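Local structure of transcriptional regulator (Rhodococcus jostii, 5CYV) at residues Pro32-Arg36 / Glu75-Leu81; Leu43-Gln49 / Gly102-Arg106; Gly80-Thr85 / Ile96-Gly102. The protein binds p-coumaroyl-CoA and, as a MarR-family transcriptional regulator linked to p-hydroxycinnamate metabolism, probably controls gene expression by binding DNA. The contacts are given in a common frame with arbitrary orientation. Where two conformers were deposited one is given. Numbering follows the deposited sequence.

Contact 1 of 3, residues Pro32-Arg36 / Glu75-Leu81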
loop_
_atom_site.group_PDB
_atom_site.type_symbol
_atom_site.label_atom_id
_atom_site.label_comp_id
_atom_site.label_asym_id
_atom_site.label_seq_id
_atom_site.Cartn_x
_atom_site.Cartn_y
_atom_site.Cartn_z
ATOM N N PRO B 32 10.148 3.687 18.202
ATOM C CA PRO B 32 10.231 3.755 19.680
ATOM C C PRO B 32 9.213 2.907 20.449
ATOM O O PRO B 32 9.432 2.671 21.641
ATOM C CB PRO B 32 9.988 5.238 19.990
ATOM C CG PRO B 32 10.255 5.951 18.697
ATOM C CD PRO B 32 9.970 5.022 17.586
ATOM N N THR B 33 8.154 2.473 19.788
ATOM C CA THR B 33 7.134 1.652 20.413
ATOM C C THR B 33 7.416 0.175 20.326
ATOM O O THR B 33 6.728 -0.609 20.949
ATOM C CB THR B 33 5.765 1.896 19.755
ATOM O OG1 THR B 33 5.723 1.249 18.471
ATOM C CG2 THR B 33 5.456 3.398 19.596
ATOM N N GLY B 34 8.356 -0.175 19.468
ATOM C CA GLY B 34 8.628 -1.583 19.197
ATOM C C GLY B 34 7.604 -2.278 18.326
ATOM O O GLY B 34 7.739 -3.486 18.130
ATOM N N LEU B 35 6.603 -1.569 17.846
ATOM C CA LEU B 35 5.557 -2.140 17.006
ATOM C C LEU B 35 5.969 -1.932 15.544
ATOM O O LEU B 35 6.843 -1.111 15.250
ATOM C CB LEU B 35 4.212 -1.443 17.211
ATOM C CG LEU B 35 3.732 -1.528 18.684
ATOM C CD1 LEU B 35 2.583 -0.572 18.805
ATOM C CD2 LEU B 35 3.307 -2.932 18.988
ATOM N N ARG B 36 5.262 -2.597 14.647
ATOM C CA ARG B 36 5.363 -2.431 13.210
ATOM C C ARG B 36 3.932 -2.303 12.656
ATOM O O ARG B 36 3.021 -2.365 13.394
ATOM C CB ARG B 36 6.169 -3.513 12.519
ATOM C CG ARG B 36 7.660 -3.311 12.648
ATOM C CD ARG B 36 8.460 -4.499 12.193
ATOM N NE ARG B 36 8.177 -4.923 10.852
ATOM C CZ ARG B 36 8.581 -4.314 9.771
ATOM N NH1 ARG B 36 9.310 -3.239 9.845
ATOM N NH2 ARG B 36 8.272 -4.823 8.607
ATOM N N GLU B 75 2.677 -11.896 19.679
ATOM C CA GLU B 75 3.678 -10.866 19.930
ATOM C C GLU B 75 3.156 -9.843 20.940
ATOM O O GLU B 75 3.861 -9.479 21.892
ATOM C CB GLU B 75 4.078 -10.197 18.606
ATOM C CG GLU B 75 4.992 -9.032 18.788
ATOM C CD GLU B 75 5.466 -8.395 17.487
ATOM O OE1 GLU B 75 6.091 -7.327 17.591
ATOM O OE2 GLU B 75 5.183 -8.902 16.377
ATOM N N LEU B 76 1.931 -9.389 20.730
ATOM C CA LEU B 76 1.389 -8.395 21.623
ATOM C C LEU B 76 1.147 -8.986 22.987
ATOM O O LEU B 76 1.323 -8.274 24.010
ATOM C CB LEU B 76 0.073 -7.864 21.043
ATOM C CG LEU B 76 0.231 -7.037 19.748
ATOM C CD1 LEU B 76 -1.139 -6.769 19.201
ATOM C CD2 LEU B 76 0.930 -5.690 20.022
ATOM N N GLU B 77 0.762 -10.259 23.037
ATOM C CA GLU B 77 0.468 -10.875 24.330
ATOM C C GLU B 77 1.771 -11.071 25.130
ATOM O O GLU B 77 1.788 -10.848 26.345
ATOM C CB GLU B 77 -0.304 -12.200 24.166
ATOM C CG GLU B 77 -0.941 -12.668 25.538
ATOM C CD GLU B 77 -1.979 -13.817 25.443
ATOM O OE1 GLU B 77 -1.936 -14.567 24.438
ATOM O OE2 GLU B 77 -2.794 -14.030 26.408
ATOM N N GLU B 78 2.855 -11.437 24.465
ATOM C CA GLU B 78 4.117 -11.620 25.164
ATOM C C GLU B 78 4.607 -10.319 25.774
ATOM O O GLU B 78 5.323 -10.364 26.791
ATOM C CB GLU B 78 5.181 -12.186 24.221
ATOM C CG GLU B 78 6.452 -12.499 24.947
ATOM C CD GLU B 78 6.339 -13.722 25.819
ATOM O OE1 GLU B 78 5.542 -14.625 25.471
ATOM O OE2 GLU B 78 7.050 -13.781 26.851
ATOM N N ARG B 79 4.229 -9.178 25.175
ATOM C CA ARG B 79 4.590 -7.885 25.738
ATOM C C ARG B 79 3.591 -7.370 26.739
ATOM O O ARG B 79 3.765 -6.262 27.263
ATOM C CB ARG B 79 4.750 -6.833 24.624
ATOM C CG ARG B 79 5.991 -6.993 23.758
ATOM C CD ARG B 79 6.042 -5.866 22.740
ATOM N NE ARG B 79 6.287 -4.568 23.389
ATOM C CZ ARG B 79 6.333 -3.407 22.705
ATOM N NH1 ARG B 79 6.191 -3.390 21.405
ATOM N NH2 ARG B 79 6.533 -2.261 23.353
ATOM N N GLY B 80 2.529 -8.133 27.002
ATOM C CA GLY B 80 1.565 -7.691 28.003
ATOM C C GLY B 80 0.637 -6.568 27.503
ATOM O O GLY B 80 0.032 -5.840 28.292
ATOM N N LEU B 81 0.493 -6.484 26.202
ATOM C CA LEU B 81 -0.287 -5.400 25.607
ATOM C C LEU B 81 -1.720 -5.840 25.291
ATOM O O LEU B 81 -2.618 -5.014 25.206
ATOM C CB LEU B 81 0.372 -4.900 24.311
ATOM C CG LEU B 81 1.806 -4.410 24.484
ATOM C CD1 LEU B 81 2.451 -4.097 23.135
ATOM C CD2 LEU B 81 1.771 -3.122 25.359
HETATM O O HOH W 1 6.309 -5.501 19.499
#
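A loop can be tied to a helix far off in sequence largely through one long side chain, and R79 illustrates how. Reaching out from just past the C-terminal end of helix 70-78, its guanidinium grips one carbonyl with two nitrogens: NH1 and NH2 each donate to T33 O, both at 2.9 Å, with the oxygen near the guanidinium plane. T33 is itself held in an ST turn, its OG1 accepting from L35 N at 3.0 Å while also bonding to L30. Next to it, G34 leaves room for the arginine, since a CB there would lie 2.9 Å from R79 NH1. A water broadens the polar link, donating to G34 O (2.8 Å) and E75 OE1 (2.6 Å) and accepting from R79 NH1 (2.8 Å). Beside these polar links the buried L35 supplies the apolar half: its CD2 meets L76 CD2 at 3.8 Å and L81 CD1 at 4.4 Å. G80, with positive phi, ends the helix in a Schellman motif. The contact thus ties the loop before helix 37-47 to the end of helix 70-78, which by comparison with MarR relatives is probably the DNA-recognition helix of the winged helix-turn-helix fold.

Contact 2 of 3, residues Leu43-Gln49 / Gly102-Arg106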
loop_
_atom_site.group_PDB
_atom_site.type_symbol
_atom_site.label_atom_id
_atom_site.label_comp_id
_atom_site.label_asym_id
_atom_site.label_seq_id
_atom_site.Cartn_x
_atom_site.Cartn_y
_atom_site.Cartn_z
ATOM N N LEU B 43 -3.277 -3.979 17.655
ATOM C CA LEU B 43 -3.408 -3.276 18.945
ATOM C C LEU B 43 -4.495 -2.188 18.848
ATOM O O LEU B 43 -5.366 -2.054 19.744
ATOM C CB LEU B 43 -2.044 -2.726 19.366
ATOM C CG LEU B 43 -2.130 -1.954 20.690
ATOM C CD1 LEU B 43 -2.620 -2.862 21.830
ATOM C CD2 LEU B 43 -0.737 -1.416 21.046
ATOM N N VAL B 44 -4.474 -1.397 17.761
ATOM C CA VAL B 44 -5.453 -0.343 17.588
ATOM C C VAL B 44 -6.851 -0.947 17.532
ATOM O O VAL B 44 -7.803 -0.472 18.193
ATOM C CB VAL B 44 -5.151 0.417 16.334
ATOM C CG1 VAL B 44 -6.360 1.285 15.917
ATOM C CG2 VAL B 44 -3.923 1.282 16.596
ATOM N N LEU B 45 -6.983 -2.046 16.787
ATOM C CA LEU B 45 -8.329 -2.623 16.621
ATOM C C LEU B 45 -8.835 -3.232 17.927
ATOM O O LEU B 45 -10.040 -3.148 18.217
ATOM C CB LEU B 45 -8.336 -3.673 15.483
ATOM C CG LEU B 45 -8.144 -3.036 14.103
ATOM C CD1 LEU B 45 -7.801 -4.115 13.080
ATOM C CD2 LEU B 45 -9.360 -2.281 13.628
ATOM N N ALA B 46 -7.949 -3.756 18.740
ATOM C CA ALA B 46 -8.359 -4.257 20.049
ATOM C C ALA B 46 -8.800 -3.107 20.947
ATOM O O ALA B 46 -9.781 -3.237 21.674
ATOM C CB ALA B 46 -7.227 -5.040 20.696
ATOM N N CYS B 47 -8.040 -2.006 20.892
ATOM C CA CYS B 47 -8.354 -0.883 21.806
ATOM C C CYS B 47 -9.704 -0.237 21.475
ATOM O O CYS B 47 -10.316 0.405 22.333
ATOM C CB CYS B 47 -7.236 0.153 21.774
ATOM S SG CYS B 47 -5.730 -0.416 22.628
ATOM N N GLU B 48 -10.131 -0.339 20.206
ATOM C CA GLU B 48 -11.384 0.293 19.809
ATOM C C GLU B 48 -12.604 -0.302 20.512
ATOM O O GLU B 48 -13.655 0.310 20.474
ATOM C CB GLU B 48 -11.595 0.200 18.302
ATOM C CG GLU B 48 -10.624 1.105 17.571
ATOM C CD GLU B 48 -10.666 0.943 16.035
ATOM O OE1 GLU B 48 -11.487 0.137 15.512
ATOM O OE2 GLU B 48 -9.859 1.675 15.376
ATOM N N GLN B 49 -12.472 -1.502 21.102
ATOM C CA GLN B 49 -13.580 -2.194 21.726
ATOM C C GLN B 49 -13.335 -2.220 23.215
ATOM O O GLN B 49 -12.203 -2.445 23.655
ATOM C CB GLN B 49 -13.677 -3.634 21.197
ATOM C CG GLN B 49 -13.592 -3.703 19.650
ATOM C CD GLN B 49 -14.777 -2.980 19.020
ATOM O OE1 GLN B 49 -15.872 -2.938 19.609
ATOM N NE2 GLN B 49 -14.587 -2.419 17.843
ATOM N N GLY B 102 -1.319 -1.867 27.115
ATOM C CA GLY B 102 -1.636 -1.799 25.694
ATOM C C GLY B 102 -2.362 -0.500 25.302
ATOM O O GLY B 102 -2.064 0.070 24.259
ATOM N N ARG B 103 -3.274 -0.046 26.134
ATOM C CA ARG B 103 -3.990 1.197 25.801
ATOM C C ARG B 103 -3.029 2.365 25.885
ATOM O O ARG B 103 -3.090 3.303 25.045
ATOM C CB ARG B 103 -5.207 1.421 26.700
ATOM C CG ARG B 103 -6.290 0.390 26.479
ATOM C CD ARG B 103 -7.560 0.666 27.325
ATOM N NE ARG B 103 -8.530 -0.425 27.044
ATOM C CZ ARG B 103 -9.307 -0.466 25.952
ATOM N NH1 ARG B 103 -9.298 0.546 25.066
ATOM N NH2 ARG B 103 -10.118 -1.498 25.774
ATOM N N ARG B 104 -2.139 2.343 26.874
ATOM C CA ARG B 104 -1.198 3.462 27.006
ATOM C C ARG B 104 -0.239 3.496 25.792
ATOM O O ARG B 104 0.048 4.571 25.226
ATOM C CB ARG B 104 -0.428 3.349 28.328
ATOM C CG ARG B 104 0.793 4.244 28.428
ATOM C CD ARG B 104 1.980 3.592 29.174
ATOM N NE ARG B 104 2.972 3.070 28.229
ATOM C CZ ARG B 104 3.749 3.808 27.428
ATOM N NH1 ARG B 104 3.689 5.140 27.434
ATOM N NH2 ARG B 104 4.602 3.197 26.612
ATOM N N LEU B 105 0.229 2.333 25.346
ATOM C CA LEU B 105 1.125 2.277 24.195
ATOM C C LEU B 105 0.381 2.646 22.934
ATOM O O LEU B 105 0.925 3.314 22.047
ATOM C CB LEU B 105 1.740 0.874 24.074
ATOM C CG LEU B 105 2.789 0.795 22.972
ATOM C CD1 LEU B 105 3.991 1.663 23.309
ATOM C CD2 LEU B 105 3.207 -0.683 22.710
ATOM N N ARG B 106 -0.882 2.246 22.870
ATOM C CA ARG B 106 -1.652 2.548 21.677
ATOM C C ARG B 106 -1.855 4.054 21.564
ATOM O O ARG B 106 -1.800 4.610 20.467
ATOM C CB ARG B 106 -3.004 1.835 21.713
ATOM C CG ARG B 106 -4.042 2.425 20.774
ATOM C CD ARG B 106 -5.362 2.662 21.488
ATOM N NE ARG B 106 -6.334 3.335 20.632
ATOM C CZ ARG B 106 -6.416 4.655 20.487
ATOM N NH1 ARG B 106 -5.581 5.448 21.145
ATOM N NH2 ARG B 106 -7.332 5.180 19.687
#
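Where two helices cross steeply, the rotamers of a few residues decide how the gap is filled. Segments 43-47 and 102-106 run at 118° to each other, their axes 9.8 Å apart at closest approach. The missing side chain at G102 leaves room for L43, which in a t,p rotamer lays CD2 3.8 Å from G102 O; a CB on residue 102 would sit a tight 3.5 Å from L43 CD1. The same L43 CD2 lies 4.3 Å from CD2 of L105, another t,p leucine, and 4.0 Å from R106 CB. C47, with chi1 m, points toward the crossing and sets SG 4.0 Å from G102 O. In MarR proteins this is the junction at which the long helix following the wing, here 100-121, leaves the winged helix-turn-helix domain for the dimerisation region; on segment 43-49, V44, L45 and E48 touch the second subunit. Two arginines flank the crossing in different ways. R103 starts sideways, but an m,t,t chain with chi4 near -80° swings its guanidinium across, so that NH1 donates to C47 O (2.9 Å) and NH2 to Q49 O (3.1 Å). Q49 has already left helical geometry, with psi at 144°. R106 makes a looser contact, its CG passing 4.3 Å from V44 CG2.

Contact 3 of 3, residues Gly80-Thr85 / Ile96-Gly102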
loop_
_atom_site.group_PDB
_atom_site.type_symbol
_atom_site.label_atom_id
_atom_site.label_comp_id
_atom_site.label_asym_id
_atom_site.label_seq_id
_atom_site.Cartn_x
_atom_site.Cartn_y
_atom_site.Cartn_z
ATOM N N GLY B 80 2.529 -8.133 27.002
ATOM C CA GLY B 80 1.565 -7.691 28.003
ATOM C C GLY B 80 0.637 -6.568 27.503
ATOM O O GLY B 80 0.032 -5.840 28.292
ATOM N N LEU B 81 0.493 -6.484 26.202
ATOM C CA LEU B 81 -0.287 -5.400 25.607
ATOM C C LEU B 81 -1.720 -5.840 25.291
ATOM O O LEU B 81 -2.618 -5.014 25.206
ATOM C CB LEU B 81 0.372 -4.900 24.311
ATOM C CG LEU B 81 1.806 -4.410 24.484
ATOM C CD1 LEU B 81 2.451 -4.097 23.135
ATOM C CD2 LEU B 81 1.771 -3.122 25.359
ATOM N N VAL B 82 -1.912 -7.139 25.029
ATOM C CA VAL B 82 -3.280 -7.677 24.884
ATOM C C VAL B 82 -3.330 -8.979 25.623
ATOM O O VAL B 82 -2.278 -9.569 25.945
ATOM C CB VAL B 82 -3.703 -7.928 23.395
ATOM C CG1 VAL B 82 -3.620 -6.674 22.548
ATOM C CG2 VAL B 82 -2.840 -9.046 22.714
ATOM N N VAL B 83 -4.548 -9.442 25.899
ATOM C CA VAL B 83 -4.776 -10.726 26.522
ATOM C C VAL B 83 -5.820 -11.463 25.689
ATOM O O VAL B 83 -6.764 -10.848 25.211
ATOM C CB VAL B 83 -5.282 -10.592 27.987
ATOM C CG1 VAL B 83 -5.731 -11.921 28.488
ATOM C CG2 VAL B 83 -4.159 -10.114 28.868
ATOM N N ARG B 84 -5.648 -12.755 25.513
ATOM C CA ARG B 84 -6.722 -13.544 24.927
ATOM C C ARG B 84 -7.723 -13.870 26.013
ATOM O O ARG B 84 -7.381 -14.562 27.014
ATOM C CB ARG B 84 -6.169 -14.816 24.299
ATOM C CG ARG B 84 -5.301 -14.581 23.073
ATOM C CD ARG B 84 -4.919 -15.933 22.456
ATOM N NE ARG B 84 -4.435 -15.802 21.071
ATOM C CZ ARG B 84 -3.154 -15.766 20.727
ATOM N NH1 ARG B 84 -2.222 -15.815 21.686
ATOM N NH2 ARG B 84 -2.787 -15.704 19.446
ATOM N N THR B 85 -8.946 -13.393 25.844
ATOM C CA THR B 85 -9.978 -13.593 26.839
ATOM C C THR B 85 -11.228 -14.166 26.207
ATOM O O THR B 85 -11.213 -14.532 25.008
ATOM C CB THR B 85 -10.260 -12.260 27.604
ATOM O OG1 THR B 85 -11.090 -12.501 28.727
ATOM C CG2 THR B 85 -10.877 -11.143 26.722
ATOM N N ILE B 96 -9.658 -10.648 21.643
ATOM C CA ILE B 96 -8.341 -10.077 21.881
ATOM C C ILE B 96 -8.559 -8.746 22.585
ATOM O O ILE B 96 -9.144 -7.827 22.008
ATOM C CB ILE B 96 -7.606 -9.856 20.529
ATOM C CG1 ILE B 96 -7.475 -11.174 19.752
ATOM C CG2 ILE B 96 -6.230 -9.200 20.776
ATOM C CD1 ILE B 96 -7.539 -10.940 18.244
ATOM N N ALA B 97 -8.218 -8.701 23.866
ATOM C CA ALA B 97 -8.503 -7.502 24.679
ATOM C C ALA B 97 -7.255 -6.747 25.048
ATOM O O ALA B 97 -6.288 -7.313 25.544
ATOM C CB ALA B 97 -9.260 -7.912 25.999
ATOM N N ALA B 98 -7.301 -5.435 24.876
ATOM C CA ALA B 98 -6.179 -4.641 25.283
ATOM C C ALA B 98 -6.049 -4.523 26.771
ATOM O O ALA B 98 -7.036 -4.451 27.508
ATOM C CB ALA B 98 -6.312 -3.241 24.671
ATOM N N THR B 99 -4.803 -4.504 27.250
ATOM C CA THR B 99 -4.561 -4.254 28.661
ATOM C C THR B 99 -4.400 -2.777 28.937
ATOM O O THR B 99 -4.317 -2.010 27.984
ATOM C CB THR B 99 -3.278 -4.965 29.125
ATOM O OG1 THR B 99 -2.173 -4.440 28.393
ATOM C CG2 THR B 99 -3.333 -6.504 28.844
ATOM N N GLU B 100 -4.327 -2.382 30.203
ATOM C CA GLU B 100 -3.997 -0.987 30.510
ATOM C C GLU B 100 -2.703 -0.533 29.829
ATOM O O GLU B 100 -2.618 0.565 29.239
ATOM C CB GLU B 100 -3.898 -0.832 32.034
ATOM C CG GLU B 100 -2.828 0.102 32.513
ATOM C CD GLU B 100 -3.143 0.680 33.888
ATOM O OE1 GLU B 100 -3.822 -0.008 34.690
ATOM O OE2 GLU B 100 -2.706 1.820 34.162
ATOM N N GLU B 101 -1.681 -1.383 29.853
ATOM C CA GLU B 101 -0.408 -1.031 29.207
ATOM C C GLU B 101 -0.532 -0.956 27.673
ATOM O O GLU B 101 0.010 -0.053 27.006
ATOM C CB GLU B 101 0.659 -2.046 29.617
ATOM C CG GLU B 101 2.009 -1.862 28.957
ATOM C CD GLU B 101 2.608 -0.467 29.141
ATOM O OE1 GLU B 101 2.384 0.187 30.187
ATOM O OE2 GLU B 101 3.321 -0.015 28.213
ATOM N N GLY B 102 -1.319 -1.867 27.115
ATOM C CA GLY B 102 -1.636 -1.799 25.694
ATOM C C GLY B 102 -2.362 -0.500 25.302
ATOM O O GLY B 102 -2.064 0.070 24.259
#
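This contact is an antiparallel beta hairpin pairing together with the short link into helix 100-121, and it forms the base of the wing in the winged helix-turn-helix fold of MarR proteins. Strand 82-87 follows helix 70-78, and strand 94-98 returns to start helix 100-121. Here the root of the wing is held by more than strand pairing. V83 and A97 make the hydrogen-bonded pair, with V83 N to A97 O at 2.8 Å and A97 N to V83 O at 2.9 Å. V82 with A98 and R84 with I96 are non-hydrogen-bonded pairs on either side of it. The short segments are strongly twisted, 141° between their directions. V82, R84, I96 and A98 share one face; there V82 CB touches I96 CG2 at 3.9 Å, V82 packs on L76 and I96 on V73 of helix 70-78, and R84 forms salt bridges with D74 and E77. On the face carrying V83 and A97, V83 CG2 meets T99 CG2 and T85 CG2 meets A97 CB, each at 3.7 Å. Past the strands, T99 N donates to L81 O at 3.0 Å, and L81 CD2 rests 3.8 Å from E101 CG. G102 allows close approach: its CA lies 3.4 Å from L81 O in a CA-H...O contact, where a CB would clash. T99, N-cap of helix 100-121, ties the helix start to the residues following helix 70-78: its OG1 donates to G80 O at 2.6 Å and accepts from G102 N at 3.0 Å.

How the contacts relate
The three contacts meet at a cluster of leucines, L43, L76, L81 and L105; one is buried, two partly buried. Contact 2, the buried one, is a helix crossing. It shares with contact 1 a chemistry of arginine-to-carbonyl bonds plus leucine packing, to which contact 1 adds a bridging water, whereas contact 3 rests mainly on backbone pairing. They interlock through shared residues: G80 and L81 belong to contacts 1 and 3, G102 to contacts 2 and 3, which both use helix 100-121. L81 CD1 packs at 3.5 Å on L105 CD2 of contact 2, C47 SG lies 3.5 Å from A98 CB of contact 3, and E77 OE1 bridges to R84 NH1 at 3.0 Å, between helix 70-78 and the wing.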